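Local structure of RmpD (Hexulose-6-phosphate synthase) (Streptococcus mutans, 3EXR) at residues Lys183-Gly187 against Val188-Thr192; Gly120-Tyr124 against Asp125-Gln129. The protein belongs to the orotidine 5'-phosphate decarboxylase/HUMPS family and folds as a TIM barrel, with two copies of the chain in the assembly. All blocks are in the same frame, centred on the assembly; numbering follows the deposited sequence.

In the fold
Eight parallel strands in sequential order close the barrel, and both contacts lie in the connections between them. Coming from the N terminus, the chain first reaches contact 2, where the loop after strand 113-117 enters helix 124-132 through a capping box. Strands 137-141 and 170-174 and helix 155-167 follow before contact 1, in which residues 183-192 turn back from a 3-10 segment toward strand 192-195, the last of the barrel. The two are in series, neither enclosing nor crossing the other, with centres about 22 Å apart and nearest atoms about 12 Å apart. Helix 155-167 is common to both: V188 and F185 pack on it in contact 1, W122 and Y124 in contact 2.

Contact 1 (Lys183-Gly187 against Val188-Thr192); sequences KLFEG and VDVFT
F185 meets the residues after it twice, through its carbonyl oxygen at V188 and through its ring at V190. The 3-10 segment leading to it is still marked by K183 O, which accepts from E186 N at 3.1 Å; the L184 side chain touches T152. F185 then opens a type II beta turn that runs to V188. The turn is closed by V188 N donating to F185 O at 2.8 Å, with an N-H...O angle of 151°. The F185 side chain starts beside its own backbone N, with CG opposite the carbonyl carbon (chi1 -69°), which lets CD1 reach V190 CG2 at 3.9 Å, an oblique methyl contact. The ring is buried: it makes edge-to-face contacts with W153 and F193 and also touches L158 and V173.

E186 and G187 occupy the two middle positions of the turn. The side chain of E186 sets off away from the returning chain, and G187 has the positive phi (77°) expected at the third position of a type II turn. The closing bond also brings V188 CB to 3.3 Å from F185 O, while the V188 side chain packs on V161, K162 and I165 of helix 155-167. D189 then centres an inverse gamma turn in which V190 N bonds weakly to V188 O at 2.8 Å. That oxygen also accepts from W220 NE1 of helix 205-220.

A type II turn followed by an inverse gamma turn thus leads from the 3-10 segment into the last strand of the TIM barrel, joining this connection to helices 155-167 and 205-220. One good and one weak backbone hydrogen bond accompany the change of direction; the apolar groups of F185, V188 and V190 are buried, whereas E186, G187 and D189 remain exposed.

Contact 2 (Gly120-Tyr124 against Asp125-Gln129); sequences GDWTY and DQAQQ
The backbone bonds A127 N to T123 O and Q128 N to Y124 O, both 3.0 Å, begin the helical pattern, and at this helix start T123 and Q126 bind each other in both directions. T123 is the N-cap: chi1 of 67° places OG1 between its backbone N and carbonyl carbon, and the hydroxyl accepts from Q126 N at 3.0 Å in a nearly straight bond (164°). In return, the Q126 side chain, extended beyond CG, crosses that of T123 at about a right angle and brings OE1 to T123 N at 3.0 Å. The donor stands above the amide's carbonyl plane, 45° out of it. These reciprocal bonds define a capping box. Q126 NE2 donates to a water at 2.8 Å, which in turn donates to D121 O at 3.1 Å, so both ends of the amide are held to the preceding loop. NE2 also bonds weakly to D121 OD2 of the second subunit, and the reverse pair repeats this across the dimer. At the start of helix 124-132, W122 and Y124 lie against helix 155-167, making cation-pi contacts with K160 and K163 respectively; W122 also packs on L164, and Y124 on M167.

Contact 1 (Lys183-Gly187 against Val188-Thr192)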
loop_
_atom_site.group_PDB
_atom_site.type_symbol
_atom_site.label_atom_id
_atom_site.label_comp_id
_atom_site.label_asym_id
_atom_site.label_seq_id
_atom_site.Cartn_x
_atom_site.Cartn_y
_atom_site.Cartn_z
ATOM N N LYS A 183 -13.918 25.115 11.432
ATOM C CA LYS A 183 -15.096 25.330 12.284
ATOM C C LYS A 183 -16.187 24.239 12.141
ATOM O O LYS A 183 -16.943 24.003 13.070
ATOM C CB LYS A 183 -15.674 26.756 12.099
ATOM C CG LYS A 183 -16.312 27.057 10.761
ATOM C CD LYS A 183 -16.921 28.458 10.730
ATOM C CE LYS A 183 -15.863 29.562 10.797
ATOM N NZ LYS A 183 -14.860 29.514 9.700
ATOM N N LEU A 184 -16.232 23.544 11.002
ATOM C CA LEU A 184 -17.138 22.385 10.824
ATOM C C LEU A 184 -16.963 21.336 11.907
ATOM O O LEU A 184 -17.901 20.604 12.242
ATOM C CB LEU A 184 -16.856 21.660 9.499
ATOM C CG LEU A 184 -16.915 22.450 8.211
ATOM C CD1 LEU A 184 -16.487 21.558 7.030
ATOM C CD2 LEU A 184 -18.298 23.006 8.045
ATOM N N PHE A 185 -15.737 21.228 12.395
ATOM C CA PHE A 185 -15.348 20.207 13.345
ATOM C C PHE A 185 -15.476 20.637 14.799
ATOM O O PHE A 185 -15.050 19.915 15.691
ATOM C CB PHE A 185 -13.909 19.791 13.079
ATOM C CG PHE A 185 -13.727 19.026 11.777
ATOM C CD1 PHE A 185 -13.926 17.657 11.729
ATOM C CD2 PHE A 185 -13.362 19.694 10.613
ATOM C CE1 PHE A 185 -13.725 16.954 10.513
ATOM C CE2 PHE A 185 -13.183 19.013 9.417
ATOM C CZ PHE A 185 -13.379 17.645 9.364
ATOM N N GLU A 186 -16.075 21.797 15.039
ATOM C CA GLU A 186 -16.247 22.298 16.394
ATOM C C GLU A 186 -16.906 21.228 17.266
ATOM O O GLU A 186 -17.878 20.592 16.861
ATOM C CB GLU A 186 -17.061 23.602 16.386
ATOM C CG GLU A 186 -16.844 24.527 17.607
ATOM C CD GLU A 186 -17.411 23.984 18.927
ATOM O OE1 GLU A 186 -18.510 23.409 18.895
ATOM O OE2 GLU A 186 -16.748 24.097 19.991
ATOM N N GLY A 187 -16.348 21.019 18.448
ATOM C CA GLY A 187 -16.848 19.995 19.351
ATOM C C GLY A 187 -16.464 18.557 19.026
ATOM O O GLY A 187 -16.889 17.634 19.732
ATOM N N VAL A 188 -15.677 18.353 17.969
ATOM C CA VAL A 188 -15.185 17.009 17.616
ATOM C C VAL A 188 -13.711 16.927 18.020
ATOM O O VAL A 188 -12.920 17.758 17.611
ATOM C CB VAL A 188 -15.367 16.704 16.088
ATOM C CG1 VAL A 188 -14.980 15.263 15.733
ATOM C CG2 VAL A 188 -16.812 16.966 15.664
ATOM N N ASP A 189 -13.379 15.946 18.848
ATOM C CA ASP A 189 -12.048 15.757 19.432
ATOM C C ASP A 189 -11.060 15.121 18.426
ATOM O O ASP A 189 -10.498 14.056 18.662
ATOM C CB ASP A 189 -12.207 14.879 20.682
ATOM C CG ASP A 189 -10.938 14.749 21.491
ATOM O OD1 ASP A 189 -10.185 15.734 21.596
ATOM O OD2 ASP A 189 -10.661 13.669 22.073
ATOM N N VAL A 190 -10.876 15.807 17.312
ATOM C CA VAL A 190 -9.972 15.363 16.237
ATOM C C VAL A 190 -8.546 15.354 16.781
ATOM O O VAL A 190 -8.103 16.327 17.392
ATOM C CB VAL A 190 -10.053 16.308 15.005
ATOM C CG1 VAL A 190 -8.965 15.993 13.975
ATOM C CG2 VAL A 190 -11.434 16.256 14.365
ATOM N N PHE A 191 -7.809 14.275 16.517
ATOM C CA PHE A 191 -6.426 14.141 17.004
ATOM C C PHE A 191 -5.434 14.904 16.133
ATOM O O PHE A 191 -4.560 15.589 16.644
ATOM C CB PHE A 191 -6.040 12.654 17.099
ATOM C CG PHE A 191 -4.572 12.410 17.373
ATOM C CD1 PHE A 191 -3.997 12.786 18.586
ATOM C CD2 PHE A 191 -3.779 11.766 16.436
ATOM C CE1 PHE A 191 -2.671 12.560 18.847
ATOM C CE2 PHE A 191 -2.426 11.522 16.712
ATOM C CZ PHE A 191 -1.882 11.926 17.918
ATOM N N THR A 192 -5.595 14.762 14.817
ATOM C CA THR A 192 -4.748 15.392 13.827
ATOM C C THR A 192 -5.533 15.765 12.594
ATOM O O THR A 192 -6.361 14.967 12.126
ATOM C CB THR A 192 -3.613 14.432 13.398
ATOM O OG1 THR A 192 -2.774 14.121 14.517
ATOM C CG2 THR A 192 -2.721 15.085 12.331
#

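Contact 2 (Gly120-Tyr124 against Asp125-Gln129)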
loop_
_atom_site.group_PDB
_atom_site.type_symbol
_atom_site.label_atom_id
_atom_site.label_comp_id
_atom_site.label_asym_id
_atom_site.label_seq_id
_atom_site.Cartn_x
_atom_site.Cartn_y
_atom_site.Cartn_z
ATOM N N GLY A 120 -12.555 1.539 1.889
ATOM C CA GLY A 120 -13.542 0.515 1.559
ATOM C C GLY A 120 -14.462 0.186 2.716
ATOM O O GLY A 120 -14.670 1.034 3.602
ATOM N N ASP A 121 -14.975 -1.041 2.723
ATOM C CA ASP A 121 -16.037 -1.469 3.646
ATOM C C ASP A 121 -15.562 -2.028 4.986
ATOM O O ASP A 121 -15.899 -3.170 5.375
ATOM C CB ASP A 121 -16.891 -2.541 2.957
ATOM C CG ASP A 121 -17.579 -2.027 1.734
ATOM O OD1 ASP A 121 -18.085 -0.876 1.773
ATOM O OD2 ASP A 121 -17.640 -2.739 0.710
ATOM N N TRP A 122 -14.807 -1.235 5.719
ATOM C CA TRP A 122 -14.377 -1.644 7.049
ATOM C C TRP A 122 -15.539 -1.532 8.026
ATOM O O TRP A 122 -16.469 -0.753 7.795
ATOM C CB TRP A 122 -13.185 -0.803 7.525
ATOM C CG TRP A 122 -13.518 0.619 7.637
ATOM C CD1 TRP A 122 -13.444 1.544 6.654
ATOM C CD2 TRP A 122 -14.046 1.293 8.793
ATOM N NE1 TRP A 122 -13.877 2.765 7.127
ATOM C CE2 TRP A 122 -14.246 2.636 8.437
ATOM C CE3 TRP A 122 -14.334 0.897 10.101
ATOM C CZ2 TRP A 122 -14.736 3.577 9.328
ATOM C CZ3 TRP A 122 -14.842 1.818 10.979
ATOM C CH2 TRP A 122 -15.028 3.156 10.594
ATOM N N THR A 123 -15.485 -2.313 9.095
ATOM C CA THR A 123 -16.546 -2.353 10.100
ATOM C C THR A 123 -16.051 -1.936 11.499
ATOM O O THR A 123 -14.846 -1.935 11.784
ATOM C CB THR A 123 -17.125 -3.785 10.224
ATOM O OG1 THR A 123 -16.126 -4.651 10.769
ATOM C CG2 THR A 123 -17.552 -4.351 8.877
ATOM N N TYR A 124 -16.992 -1.607 12.385
ATOM C CA TYR A 124 -16.661 -1.330 13.776
ATOM C C TYR A 124 -16.192 -2.597 14.544
ATOM O O TYR A 124 -15.443 -2.496 15.517
ATOM C CB TYR A 124 -17.841 -0.678 14.475
ATOM C CG TYR A 124 -18.174 0.698 13.919
ATOM C CD1 TYR A 124 -17.284 1.755 14.089
ATOM C CD2 TYR A 124 -19.373 0.943 13.241
ATOM C CE1 TYR A 124 -17.573 3.035 13.596
ATOM C CE2 TYR A 124 -19.676 2.232 12.744
ATOM C CZ TYR A 124 -18.760 3.260 12.917
ATOM O OH TYR A 124 -19.030 4.542 12.457
ATOM N N ASP A 125 -16.618 -3.778 14.102
ATOM C CA ASP A 125 -16.119 -5.013 14.696
ATOM C C ASP A 125 -14.629 -5.173 14.383
ATOM O O ASP A 125 -13.840 -5.517 15.266
ATOM C CB ASP A 125 -16.941 -6.224 14.235
ATOM C CG ASP A 125 -18.389 -6.141 14.704
ATOM O OD1 ASP A 125 -18.627 -5.732 15.863
ATOM O OD2 ASP A 125 -19.324 -6.421 13.946
ATOM N N GLN A 126 -14.240 -4.857 13.152
ATOM C CA GLN A 126 -12.817 -4.829 12.793
ATOM C C GLN A 126 -12.084 -3.772 13.619
ATOM O O GLN A 126 -11.009 -4.036 14.170
ATOM C CB GLN A 126 -12.646 -4.558 11.294
ATOM C CG GLN A 126 -13.152 -5.661 10.371
ATOM C CD GLN A 126 -13.109 -5.264 8.891
ATOM O OE1 GLN A 126 -13.193 -4.090 8.552
ATOM N NE2 GLN A 126 -12.977 -6.252 8.014
ATOM N N ALA A 127 -12.664 -2.574 13.717
ATOM C CA ALA A 127 -12.025 -1.503 14.476
ATOM C C ALA A 127 -11.745 -1.925 15.913
ATOM O O ALA A 127 -10.687 -1.625 16.453
ATOM C CB ALA A 127 -12.861 -0.223 14.428
ATOM N N GLN A 128 -12.659 -2.677 16.531
ATOM C CA GLN A 128 -12.412 -3.119 17.908
ATOM C C GLN A 128 -11.248 -4.127 17.943
ATOM O O GLN A 128 -10.478 -4.166 18.892
ATOM C CB GLN A 128 -13.695 -3.700 18.543
ATOM C CG GLN A 128 -13.556 -4.071 20.011
ATOM C CD GLN A 128 -13.307 -2.861 20.894
ATOM O OE1 GLN A 128 -14.067 -1.886 20.852
ATOM N NE2 GLN A 128 -12.221 -2.887 21.655
ATOM N N GLN A 129 -11.108 -4.931 16.893
ATOM C CA GLN A 129 -9.976 -5.848 16.803
ATOM C C GLN A 129 -8.642 -5.085 16.743
ATOM O O GLN A 129 -7.672 -5.489 17.371
ATOM C CB GLN A 129 -10.120 -6.777 15.609
ATOM C CG GLN A 129 -11.259 -7.757 15.713
ATOM C CD GLN A 129 -11.193 -8.687 14.550
ATOM O OE1 GLN A 129 -10.290 -9.526 14.480
ATOM N NE2 GLN A 129 -12.090 -8.504 13.592
HETATM O O HOH W 1 -13.901 -5.569 5.439
#